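Local coordinates for conserved hypothetical cytochrome protein (Kuenenia stuttgartiensis, PDB 6H5L) that probably transfers electrons through two covalently bound c-type hemes, as part of a large multiheme reductase complex of an anammox bacterium, at residues T54-L59 / G190-P195; K50-T53 / L59-D62; R186-L191 / S198-L203. All blocks are in the same frame, centred on the assembly; numbering follows the deposited sequence.

Contact 1 of 3, residues T54-L59 / G190-P195; sequences TPSGSL and GLNGTP. With HEC (heme c), chain K.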
loop_
_atom_site.group_PDB
_atom_site.type_symbol
_atom_site.label_atom_id
_atom_site.label_comp_id
_atom_site.label_asym_id
_atom_site.label_seq_id
_atom_site.Cartn_x
_atom_site.Cartn_y
_atom_site.Cartn_z
ATOM N N THR B 54 -46.456 21.808 17.945
ATOM C CA THR B 54 -47.852 21.828 17.542
ATOM C C THR B 54 -48.028 21.172 16.176
ATOM O O THR B 54 -47.080 21.090 15.390
ATOM C CB THR B 54 -48.360 23.276 17.497
ATOM O OG1 THR B 54 -47.647 23.999 16.491
ATOM C CG2 THR B 54 -48.147 23.951 18.844
ATOM N N PRO B 55 -49.229 20.683 15.863
ATOM C CA PRO B 55 -49.445 20.005 14.578
ATOM C C PRO B 55 -49.255 20.938 13.387
ATOM O O PRO B 55 -49.070 22.150 13.518
ATOM C CB PRO B 55 -50.895 19.519 14.675
ATOM C CG PRO B 55 -51.166 19.423 16.133
ATOM C CD PRO B 55 -50.400 20.557 16.747
ATOM N N SER B 56 -49.315 20.333 12.200
ATOM C CA SER B 56 -49.089 21.054 10.951
ATOM C C SER B 56 -50.164 22.113 10.726
ATOM O O SER B 56 -51.359 21.850 10.888
ATOM C CB SER B 56 -49.056 20.071 9.778
ATOM O OG SER B 56 -48.954 20.753 8.541
ATOM N N GLY B 57 -49.728 23.315 10.346
ATOM C CA GLY B 57 -50.622 24.427 10.121
ATOM C C GLY B 57 -50.877 25.288 11.338
ATOM O O GLY B 57 -51.404 26.400 11.195
ATOM N N SER B 58 -50.517 24.815 12.525
ATOM C CA SER B 58 -50.751 25.561 13.746
ATOM C C SER B 58 -49.661 26.606 13.965
ATOM O O SER B 58 -48.559 26.526 13.414
ATOM C CB SER B 58 -50.813 24.621 14.950
ATOM O OG SER B 58 -50.692 25.336 16.169
ATOM N N LEU B 59 -49.993 27.602 14.780
ATOM C CA LEU B 59 -49.005 28.551 15.250
ATOM C C LEU B 59 -48.048 27.855 16.214
ATOM O O LEU B 59 -48.365 26.796 16.760
ATOM C CB LEU B 59 -49.687 29.725 15.950
ATOM C CG LEU B 59 -50.763 30.499 15.190
ATOM C CD1 LEU B 59 -51.446 31.483 16.123
ATOM C CD2 LEU B 59 -50.168 31.221 13.992
ATOM N N GLY B 190 -44.528 18.280 11.197
ATOM C CA GLY B 190 -44.348 18.902 9.905
ATOM C C GLY B 190 -43.715 20.277 10.022
ATOM O O GLY B 190 -43.754 20.933 11.062
ATOM N N LEU B 191 -43.108 20.711 8.922
ATOM C CA LEU B 191 -42.396 21.986 8.861
ATOM C C LEU B 191 -43.261 22.972 8.082
ATOM O O LEU B 191 -43.304 22.940 6.850
ATOM C CB LEU B 191 -41.018 21.808 8.230
ATOM C CG LEU B 191 -39.905 21.285 9.147
ATOM C CD1 LEU B 191 -40.131 19.832 9.549
ATOM C CD2 LEU B 191 -38.544 21.455 8.491
ATOM N N ASN B 192 -43.956 23.844 8.813
ATOM C CA ASN B 192 -44.853 24.818 8.198
ATOM C C ASN B 192 -44.086 25.761 7.279
ATOM O O ASN B 192 -43.048 26.314 7.657
ATOM C CB ASN B 192 -45.580 25.615 9.281
ATOM C CG ASN B 192 -46.598 24.783 10.039
ATOM O OD1 ASN B 192 -46.700 23.570 9.848
ATOM N ND2 ASN B 192 -47.355 25.434 10.912
ATOM N N GLY B 193 -44.603 25.941 6.065
ATOM C CA GLY B 193 -44.005 26.821 5.088
ATOM C C GLY B 193 -43.095 26.138 4.090
ATOM O O GLY B 193 -42.627 26.795 3.153
ATOM N N THR B 194 -42.827 24.850 4.264
ATOM C CA THR B 194 -41.939 24.081 3.412
ATOM C C THR B 194 -42.681 22.880 2.844
ATOM O O THR B 194 -43.693 22.447 3.406
ATOM C CB THR B 194 -40.704 23.605 4.193
ATOM O OG1 THR B 194 -41.079 22.547 5.085
ATOM C CG2 THR B 194 -40.107 24.748 4.995
ATOM N N PRO B 195 -42.206 22.315 1.727
ATOM C CA PRO B 195 -42.833 21.097 1.193
ATOM C C PRO B 195 -42.622 19.862 2.055
ATOM O O PRO B 195 -43.093 18.782 1.679
ATOM C CB PRO B 195 -42.163 20.932 -0.182
ATOM C CG PRO B 195 -40.868 21.649 -0.060
ATOM C CD PRO B 195 -41.151 22.824 0.833
HETATM FE FE HEC K . -37.881 15.983 4.248
HETATM C CHA HEC K . -36.572 18.576 6.079
HETATM C CHB HEC K . -36.788 13.765 6.636
HETATM C CHC HEC K . -39.491 13.423 2.621
HETATM C CHD HEC K . -38.319 18.010 1.528
HETATM N NA HEC K . -36.914 16.148 6.064
HETATM C C1A HEC K . -36.357 17.306 6.570
HETATM C C2A HEC K . -35.520 16.947 7.700
HETATM C C3A HEC K . -35.577 15.617 7.850
HETATM C C4A HEC K . -36.456 15.089 6.825
HETATM C CMA HEC K . -34.845 14.780 8.923
HETATM C CAA HEC K . -34.701 17.934 8.565
HETATM C CBA HEC K . -35.397 18.171 9.903
HETATM C CGA HEC K . -34.606 19.167 10.712
HETATM O O1A HEC K . -33.628 19.741 10.167
HETATM O O2A HEC K . -34.954 19.392 11.899
HETATM N NB HEC K . -38.037 13.945 4.525
HETATM C C1B HEC K . -37.645 13.279 5.670
HETATM C C2B HEC K . -38.298 11.987 5.686
HETATM C C3B HEC K . -39.046 11.884 4.576
HETATM C C4B HEC K . -38.895 13.118 3.826
HETATM C CMB HEC K . -38.106 10.933 6.800
HETATM C CAB HEC K . -39.922 10.691 4.127
HETATM C CBB HEC K . -41.054 10.375 5.130
HETATM N NC HEC K . -38.708 15.744 2.398
HETATM C C1C HEC K . -39.394 14.627 1.955
HETATM C C2C HEC K . -40.101 14.988 0.741
HETATM C C3C HEC K . -39.672 16.205 0.373
HETATM C C4C HEC K . -38.856 16.740 1.453
HETATM C CMC HEC K . -40.841 13.971 -0.161
HETATM C CAC HEC K . -40.084 16.977 -0.904
HETATM C CBC HEC K . -41.583 17.343 -0.857
HETATM N ND HEC K . -37.485 17.990 3.858
HETATM C C1D HEC K . -37.799 18.620 2.656
HETATM C C2D HEC K . -37.488 20.027 2.783
HETATM C C3D HEC K . -36.941 20.205 4.207
HETATM C C4D HEC K . -36.977 18.886 4.798
HETATM C CMD HEC K . -37.670 21.120 1.710
HETATM C CAD HEC K . -36.455 21.512 4.874
HETATM C CBD HEC K . -35.011 21.790 4.467
HETATM C CGD HEC K . -34.575 23.133 4.993
HETATM O O1D HEC K . -35.311 23.726 5.825
HETATM O O2D HEC K . -33.488 23.614 4.577
#
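Two type II beta turns, one from each cytochrome c-like half of the chain, meet where Asn192 of 190-195 reaches Gly57 of 54-59. The first turn runs from Pro55 to Ser58 and the second from Leu191 to Thr194. Each has glycine as its third residue, Gly57 and Gly193, where the positive phi would press a beta carbon against the preceding carbonyl oxygen.

One hydrogen bond joins the turns, from Gly57 N to Asn192 OD1 at 3.1 Å. It is nearly straight at the hydrogen (175°), yet the donor arrives nearly square to the C=O direction (98°) and tilted out of the carbonyl plane. Asn192 CG stands anti to its own carbonyl carbon (chi1 -70°), which directs the amide at the neighbouring turn. Beyond OD1, Asn192 ND2 lies 3.0 Å from Ser58 O, although the angle is too poor for a hydrogen bond. Asparagine suits this second turn position: its short amide brings an acceptor to the backbone N-H of the facing turn, at a partly exposed place.

Each loop also ties itself together. Leu59 O accepts from both Thr54 OG1 (2.9 Å) and Ser58 OG (2.8 Å), the latter in the carbonyl plane on a lone pair; Ser58 OG in turn pairs with Glu109 N. Across the contact, Leu191 O takes Thr194 N and, at 2.9 Å, Thr194 OG1, both from the same face of its plane.

At the far end Pro195 lies against the heme, its CG 3.7 Å from the methyl CMD. The next residue, Met196, is an axial ligand of that heme's iron. A loop that leaves a helix and delivers the distal methionine ligand is typical of the class I cytochrome c fold.

Contact 2 of 3, residues K50-T53 / L59-D62; sequences KFRT and LPTD. With HEC (heme c), chain L.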
loop_
_atom_site.group_PDB
_atom_site.type_symbol
_atom_site.label_atom_id
_atom_site.label_comp_id
_atom_site.label_asym_id
_atom_site.label_seq_id
_atom_site.Cartn_x
_atom_site.Cartn_y
_atom_site.Cartn_z
ATOM N N LYS B 50 -41.102 26.758 11.195
ATOM C CA LYS B 50 -40.701 25.403 10.825
ATOM C C LYS B 50 -40.729 24.460 12.021
ATOM O O LYS B 50 -41.072 23.280 11.877
ATOM C CB LYS B 50 -39.306 25.410 10.198
ATOM C CG LYS B 50 -39.208 26.034 8.825
ATOM C CD LYS B 50 -37.815 25.812 8.251
ATOM C CE LYS B 50 -37.611 26.522 6.924
ATOM N NZ LYS B 50 -36.226 26.319 6.414
ATOM N N PHE B 51 -40.360 24.953 13.201
ATOM C CA PHE B 51 -40.016 24.105 14.340
ATOM C C PHE B 51 -40.977 24.385 15.491
ATOM O O PHE B 51 -40.881 25.420 16.159
ATOM C CB PHE B 51 -38.563 24.339 14.730
ATOM C CG PHE B 51 -37.641 24.408 13.549
ATOM C CD1 PHE B 51 -37.468 23.304 12.731
ATOM C CD2 PHE B 51 -36.968 25.579 13.238
ATOM C CE1 PHE B 51 -36.628 23.359 11.634
ATOM C CE2 PHE B 51 -36.126 25.640 12.144
ATOM C CZ PHE B 51 -35.959 24.531 11.342
ATOM N N ARG B 52 -41.906 23.458 15.705
ATOM C CA ARG B 52 -42.957 23.588 16.698
ATOM C C ARG B 52 -43.095 22.285 17.473
ATOM O O ARG B 52 -42.497 21.258 17.136
ATOM C CB ARG B 52 -44.303 23.940 16.046
ATOM C CG ARG B 52 -44.348 25.288 15.348
ATOM C CD ARG B 52 -45.399 25.300 14.243
ATOM N NE ARG B 52 -44.891 24.662 13.033
ATOM C CZ ARG B 52 -45.137 23.404 12.684
ATOM N NH1 ARG B 52 -45.907 22.637 13.442
ATOM N NH2 ARG B 52 -44.616 22.915 11.568
ATOM N N THR B 53 -43.898 22.349 18.531
ATOM C CA THR B 53 -44.448 21.167 19.178
ATOM C C THR B 53 -45.928 20.998 18.856
ATOM O O THR B 53 -46.587 20.127 19.435
ATOM C CB THR B 53 -44.234 21.239 20.691
ATOM O OG1 THR B 53 -44.759 22.477 21.188
ATOM C CG2 THR B 53 -42.754 21.159 21.019
ATOM N N LEU B 59 -49.993 27.602 14.780
ATOM C CA LEU B 59 -49.005 28.551 15.250
ATOM C C LEU B 59 -48.048 27.855 16.214
ATOM O O LEU B 59 -48.365 26.796 16.760
ATOM C CB LEU B 59 -49.687 29.725 15.950
ATOM C CG LEU B 59 -50.763 30.499 15.190
ATOM C CD1 LEU B 59 -51.446 31.483 16.123
ATOM C CD2 LEU B 59 -50.168 31.221 13.992
ATOM N N PRO B 60 -46.866 28.420 16.434
ATOM C CA PRO B 60 -46.003 27.904 17.497
ATOM C C PRO B 60 -46.459 28.402 18.855
ATOM O O PRO B 60 -47.063 29.469 18.984
ATOM C CB PRO B 60 -44.627 28.474 17.138
ATOM C CG PRO B 60 -44.947 29.759 16.463
ATOM C CD PRO B 60 -46.203 29.492 15.667
ATOM N N THR B 61 -46.171 27.605 19.879
ATOM C CA THR B 61 -46.350 28.093 21.234
ATOM C C THR B 61 -45.268 29.121 21.548
ATOM O O THR B 61 -44.232 29.191 20.881
ATOM C CB THR B 61 -46.293 26.945 22.243
ATOM O OG1 THR B 61 -44.964 26.413 22.287
ATOM C CG2 THR B 61 -47.264 25.842 21.852
ATOM N N ASP B 62 -45.525 29.940 22.570
ATOM C CA ASP B 62 -44.510 30.897 23.000
ATOM C C ASP B 62 -43.226 30.192 23.413
ATOM O O ASP B 62 -42.132 30.750 23.262
ATOM C CB ASP B 62 -45.042 31.757 24.147
ATOM C CG ASP B 62 -46.232 32.603 23.739
ATOM O OD1 ASP B 62 -46.755 32.391 22.625
ATOM O OD2 ASP B 62 -46.640 33.481 24.529
HETATM FE FE HEC L . -33.257 34.507 13.219
HETATM C CHA HEC L . -34.844 31.869 11.713
HETATM C CHB HEC L . -35.587 34.415 15.766
HETATM C CHC HEC L . -31.733 37.198 14.738
HETATM C CHD HEC L . -30.989 34.708 10.638
HETATM N NA HEC L . -34.905 33.359 13.662
HETATM C C1A HEC L . -35.386 32.320 12.895
HETATM C C2A HEC L . -36.561 31.761 13.535
HETATM C C3A HEC L . -36.773 32.475 14.666
HETATM C C4A HEC L . -35.732 33.483 14.758
HETATM C CMA HEC L . -37.879 32.333 15.738
HETATM C CAA HEC L . -37.318 30.573 12.871
HETATM C CBA HEC L . -38.324 29.774 13.698
HETATM C CGA HEC L . -38.959 28.726 12.817
HETATM O O1A HEC L . -38.929 28.889 11.569
HETATM O O2A HEC L . -39.498 27.730 13.364
HETATM N NB HEC L . -33.606 35.610 14.921
HETATM C C1B HEC L . -34.605 35.382 15.849
HETATM C C2B HEC L . -34.433 36.336 16.930
HETATM C C3B HEC L . -33.376 37.105 16.643
HETATM C C4B HEC L . -32.832 36.661 15.376
HETATM C CMB HEC L . -35.340 36.444 18.175
HETATM C CAB HEC L . -32.798 38.261 17.491
HETATM C CBB HEC L . -32.145 37.721 18.783
HETATM N NC HEC L . -31.666 35.727 12.773
HETATM C C1C HEC L . -31.198 36.776 13.541
HETATM C C2C HEC L . -29.971 37.259 12.943
HETATM C C3C HEC L . -29.848 36.665 11.748
HETATM C C4C HEC L . -30.858 35.628 11.657
HETATM C CMC HEC L . -29.236 38.540 13.396
HETATM C CAC HEC L . -28.736 36.915 10.702
HETATM C CBC HEC L . -27.370 36.455 11.255
HETATM N ND HEC L . -32.962 33.455 11.450
HETATM C C1D HEC L . -31.945 33.718 10.534
HETATM C C2D HEC L . -32.053 32.773 9.444
HETATM C C3D HEC L . -33.259 31.889 9.785
HETATM C C4D HEC L . -33.756 32.386 11.046
HETATM C CMD HEC L . -31.144 32.681 8.200
HETATM C CAD HEC L . -33.837 30.714 8.971
HETATM C CBD HEC L . -33.008 29.462 9.229
HETATM C CGD HEC L . -33.536 28.326 8.395
HETATM O O1D HEC L . -34.754 28.023 8.487
HETATM O O2D HEC L . -32.733 27.716 7.643
#
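Arg52 packs on Pro60 where the loop that binds a heme propionate folds back against the N-cap of helix 62-71, within the first cytochrome c-like half.

The apolar part is small. Arg52 CG rests on Pro60 CB at 3.7 Å, while CD runs on past Leu59 O at 4.2 Å. The chain then bends at chi3 (-80°), and NE donates to Tyr49 O. Proline fits here as a compact apolar ring that also touches Phe103 and Ile65.

Polar side chains border this patch. Thr53 and Thr61 cross at about a right angle with OG1 atoms 4.1 Å apart, too far to bond; Thr53 OG1 pairs with Ser111 OG, while Thr61 OG1 caps the helix through Asp64 N. The Asp64 carboxylate in turn receives Thr53 N, tying the two segments through a third residue.

Hydrogen bonds from backbone and side chain fix the heme propionates. One propionate is gripped by two successive amides, Lys50 N to O1A at 3.1 Å and Phe51 N to O2A at 2.9 Å. Lys50, fully extended beyond CG, carries NZ to O1D of the other propionate at 3.1 Å and also bonds a propionate of the second heme. Its CB lies 3.5 Å above the centre of the Phe51 ring.

Contact 3 of 3, residues R186-L191 / S198-L203; sequences RFTTGL and SFAKEL. With HEC (heme c), chain K.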
loop_
_atom_site.group_PDB
_atom_site.type_symbol
_atom_site.label_atom_id
_atom_site.label_comp_id
_atom_site.label_asym_id
_atom_site.label_seq_id
_atom_site.Cartn_x
_atom_site.Cartn_y
_atom_site.Cartn_z
ATOM N N ARG B 186 -40.270 16.481 14.322
ATOM C CA ARG B 186 -40.416 17.005 12.967
ATOM C C ARG B 186 -41.360 16.142 12.140
ATOM O O ARG B 186 -42.206 16.664 11.403
ATOM C CB ARG B 186 -39.048 17.098 12.288
ATOM C CG ARG B 186 -38.010 17.912 13.048
ATOM C CD ARG B 186 -38.326 19.401 13.057
ATOM N NE ARG B 186 -39.220 19.777 14.147
ATOM C CZ ARG B 186 -38.817 20.024 15.389
ATOM N NH1 ARG B 186 -37.531 19.928 15.702
ATOM N NH2 ARG B 186 -39.699 20.363 16.319
ATOM N N PHE B 187 -41.233 14.818 12.248
ATOM C CA PHE B 187 -42.104 13.922 11.498
ATOM C C PHE B 187 -43.526 13.920 12.039
ATOM O O PHE B 187 -44.458 13.579 11.301
ATOM C CB PHE B 187 -41.545 12.497 11.513
ATOM C CG PHE B 187 -40.141 12.382 10.978
ATOM C CD1 PHE B 187 -39.621 13.345 10.128
ATOM C CD2 PHE B 187 -39.346 11.303 11.324
ATOM C CE1 PHE B 187 -38.332 13.236 9.641
ATOM C CE2 PHE B 187 -38.058 11.188 10.838
ATOM C CZ PHE B 187 -37.550 12.156 9.996
ATOM N N THR B 188 -43.713 14.294 13.304
ATOM C CA THR B 188 -45.035 14.328 13.915
ATOM C C THR B 188 -45.725 15.676 13.754
ATOM O O THR B 188 -46.959 15.739 13.813
ATOM C CB THR B 188 -44.926 13.975 15.405
ATOM O OG1 THR B 188 -44.092 12.821 15.560
ATOM C CG2 THR B 188 -46.299 13.670 15.994
ATOM N N THR B 189 -44.968 16.748 13.526
ATOM C CA THR B 189 -45.536 18.085 13.416
ATOM C C THR B 189 -45.500 18.661 12.013
ATOM O O THR B 189 -46.369 19.465 11.670
ATOM C CB THR B 189 -44.806 19.053 14.353
ATOM O OG1 THR B 189 -43.416 19.096 14.006
ATOM C CG2 THR B 189 -44.950 18.608 15.796
ATOM N N GLY B 190 -44.528 18.280 11.197
ATOM C CA GLY B 190 -44.348 18.902 9.905
ATOM C C GLY B 190 -43.715 20.277 10.022
ATOM O O GLY B 190 -43.754 20.933 11.062
ATOM N N LEU B 191 -43.108 20.711 8.922
ATOM C CA LEU B 191 -42.396 21.986 8.861
ATOM C C LEU B 191 -43.261 22.972 8.082
ATOM O O LEU B 191 -43.304 22.940 6.850
ATOM C CB LEU B 191 -41.018 21.808 8.230
ATOM C CG LEU B 191 -39.905 21.285 9.147
ATOM C CD1 LEU B 191 -40.131 19.832 9.549
ATOM C CD2 LEU B 191 -38.544 21.455 8.491
ATOM N N SER B 198 -46.247 16.987 7.492
ATOM C CA SER B 198 -46.370 16.167 8.685
ATOM C C SER B 198 -46.761 14.750 8.296
ATOM O O SER B 198 -47.573 14.540 7.389
ATOM C CB SER B 198 -47.409 16.750 9.644
ATOM O OG SER B 198 -47.592 15.909 10.771
ATOM N N PHE B 199 -46.170 13.778 8.985
ATOM C CA PHE B 199 -46.514 12.375 8.802
ATOM C C PHE B 199 -47.232 11.809 10.021
ATOM O O PHE B 199 -47.226 10.594 10.232
ATOM C CB PHE B 199 -45.259 11.565 8.476
ATOM C CG PHE B 199 -44.559 12.029 7.232
ATOM C CD1 PHE B 199 -44.941 11.551 5.990
ATOM C CD2 PHE B 199 -43.536 12.962 7.301
ATOM C CE1 PHE B 199 -44.311 11.984 4.842
ATOM C CE2 PHE B 199 -42.901 13.399 6.155
ATOM C CZ PHE B 199 -43.291 12.912 4.924
ATOM N N ALA B 200 -47.840 12.679 10.833
ATOM C CA ALA B 200 -48.618 12.218 11.977
ATOM C C ALA B 200 -49.821 11.398 11.542
ATOM O O ALA B 200 -50.325 10.575 12.312
ATOM C CB ALA B 200 -49.070 13.408 12.820
ATOM N N LYS B 201 -50.309 11.623 10.326
ATOM C CA LYS B 201 -51.493 10.926 9.849
ATOM C C LYS B 201 -51.138 9.702 9.014
ATOM O O LYS B 201 -51.841 8.686 9.075
ATOM C CB LYS B 201 -52.383 11.885 9.053
ATOM C CG LYS B 201 -53.658 12.264 9.774
ATOM C CD LYS B 201 -54.207 13.601 9.292
ATOM C CE LYS B 201 -54.147 14.643 10.399
ATOM N NZ LYS B 201 -55.042 15.801 10.117
ATOM N N GLU B 202 -50.064 9.781 8.225
ATOM C CA GLU B 202 -49.672 8.644 7.396
ATOM C C GLU B 202 -49.064 7.513 8.214
ATOM O O GLU B 202 -49.125 6.353 7.795
ATOM C CB GLU B 202 -48.677 9.089 6.314
ATOM C CG GLU B 202 -49.302 9.861 5.167
ATOM C CD GLU B 202 -49.493 11.331 5.485
ATOM O OE1 GLU B 202 -49.252 11.728 6.645
ATOM O OE2 GLU B 202 -49.877 12.092 4.570
ATOM N N LEU B 203 -48.486 7.823 9.372
ATOM C CA LEU B 203 -47.767 6.843 10.170
ATOM C C LEU B 203 -48.211 6.915 11.624
ATOM O O LEU B 203 -48.634 7.966 12.109
ATOM C CB LEU B 203 -46.250 7.069 10.091
ATOM C CG LEU B 203 -45.634 7.084 8.692
ATOM C CD1 LEU B 203 -44.166 7.481 8.759
ATOM C CD2 LEU B 203 -45.798 5.729 8.023
HETATM FE FE HEC K . -37.881 15.983 4.248
HETATM C CHA HEC K . -36.572 18.576 6.079
HETATM C CHB HEC K . -36.788 13.765 6.636
HETATM C CHC HEC K . -39.491 13.423 2.621
HETATM C CHD HEC K . -38.319 18.010 1.528
HETATM N NA HEC K . -36.914 16.148 6.064
HETATM C C1A HEC K . -36.357 17.306 6.570
HETATM C C2A HEC K . -35.520 16.947 7.700
HETATM C C3A HEC K . -35.577 15.617 7.850
HETATM C C4A HEC K . -36.456 15.089 6.825
HETATM C CMA HEC K . -34.845 14.780 8.923
HETATM C CAA HEC K . -34.701 17.934 8.565
HETATM C CBA HEC K . -35.397 18.171 9.903
HETATM C CGA HEC K . -34.606 19.167 10.712
HETATM O O1A HEC K . -33.628 19.741 10.167
HETATM O O2A HEC K . -34.954 19.392 11.899
HETATM N NB HEC K . -38.037 13.945 4.525
HETATM C C1B HEC K . -37.645 13.279 5.670
HETATM C C2B HEC K . -38.298 11.987 5.686
HETATM C C3B HEC K . -39.046 11.884 4.576
HETATM C C4B HEC K . -38.895 13.118 3.826
HETATM C CMB HEC K . -38.106 10.933 6.800
HETATM C CAB HEC K . -39.922 10.691 4.127
HETATM C CBB HEC K . -41.054 10.375 5.130
HETATM N NC HEC K . -38.708 15.744 2.398
HETATM C C1C HEC K . -39.394 14.627 1.955
HETATM C C2C HEC K . -40.101 14.988 0.741
HETATM C C3C HEC K . -39.672 16.205 0.373
HETATM C C4C HEC K . -38.856 16.740 1.453
HETATM C CMC HEC K . -40.841 13.971 -0.161
HETATM C CAC HEC K . -40.084 16.977 -0.904
HETATM C CBC HEC K . -41.583 17.343 -0.857
HETATM N ND HEC K . -37.485 17.990 3.858
HETATM C C1D HEC K . -37.799 18.620 2.656
HETATM C C2D HEC K . -37.488 20.027 2.783
HETATM C C3D HEC K . -36.941 20.205 4.207
HETATM C C4D HEC K . -36.977 18.886 4.798
HETATM C CMD HEC K . -37.670 21.120 1.710
HETATM C CAD HEC K . -36.455 21.512 4.874
HETATM C CBD HEC K . -35.011 21.790 4.467
HETATM C CGD HEC K . -34.575 23.133 4.993
HETATM O O1D HEC K . -35.311 23.726 5.825
HETATM O O2D HEC K . -33.488 23.614 4.577
#
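This buried contact closes a loop on the C-terminal end of helix 180-189, beside the heme ligated by Met196. Phe199 N donates to Phe187 O over 2.9 Å, and that oxygen also lies at the edge of the Phe199 ring. Next along, Ser198 OG gives a weak hydrogen bond to Thr188 O at 3.1 Å. Because OG stands anti to the serine's own N (chi1 176°), it can also accept from Ala200 N at 3.2 Å, forming an ST turn. Glycine suits position Gly190, just past the helix end: its phi is positive (76°), and a beta carbon there would run into Ser198 N.

In this class I cytochrome c-like half, the loop carrying the methionine ligand thus returns to the helix that precedes it, and two phenylalanines line the pocket. Phe199 lays one face over heme CBB, its CZ 3.4 Å away. Phe187 meets the porphyrin obliquely, CE1 lying 3.4 Å from the meso carbon CHB, while its side chain also touches Leu211 and Val215 of helix 205-217. With an alanine in place of Phe199, the CBB methyl would probably lose its aromatic cover and a gap would open beside Leu136.

Contacts 2 and 3 are buried beside different hemes, each within one cytochrome c-like half; contact 1 is partly exposed and spans the two halves. Contact 1 shares Leu59 with contact 2, and Gly190 and Leu191 with contact 3: one of its loops lies between the two segments of contact 2 and the other between those of contact 3. Chemistry follows position. Contact 1 depends on an amide meeting a backbone N-H, contact 2 on arginine–proline packing, its first segment also holding heme propionates, and contact 3 on one backbone bond and a weak serine bond, beside aromatic rings against the porphyrin. A weak hydrogen bond from Arg186 NH2 to Arg52 O joins contacts 2 and 3 directly.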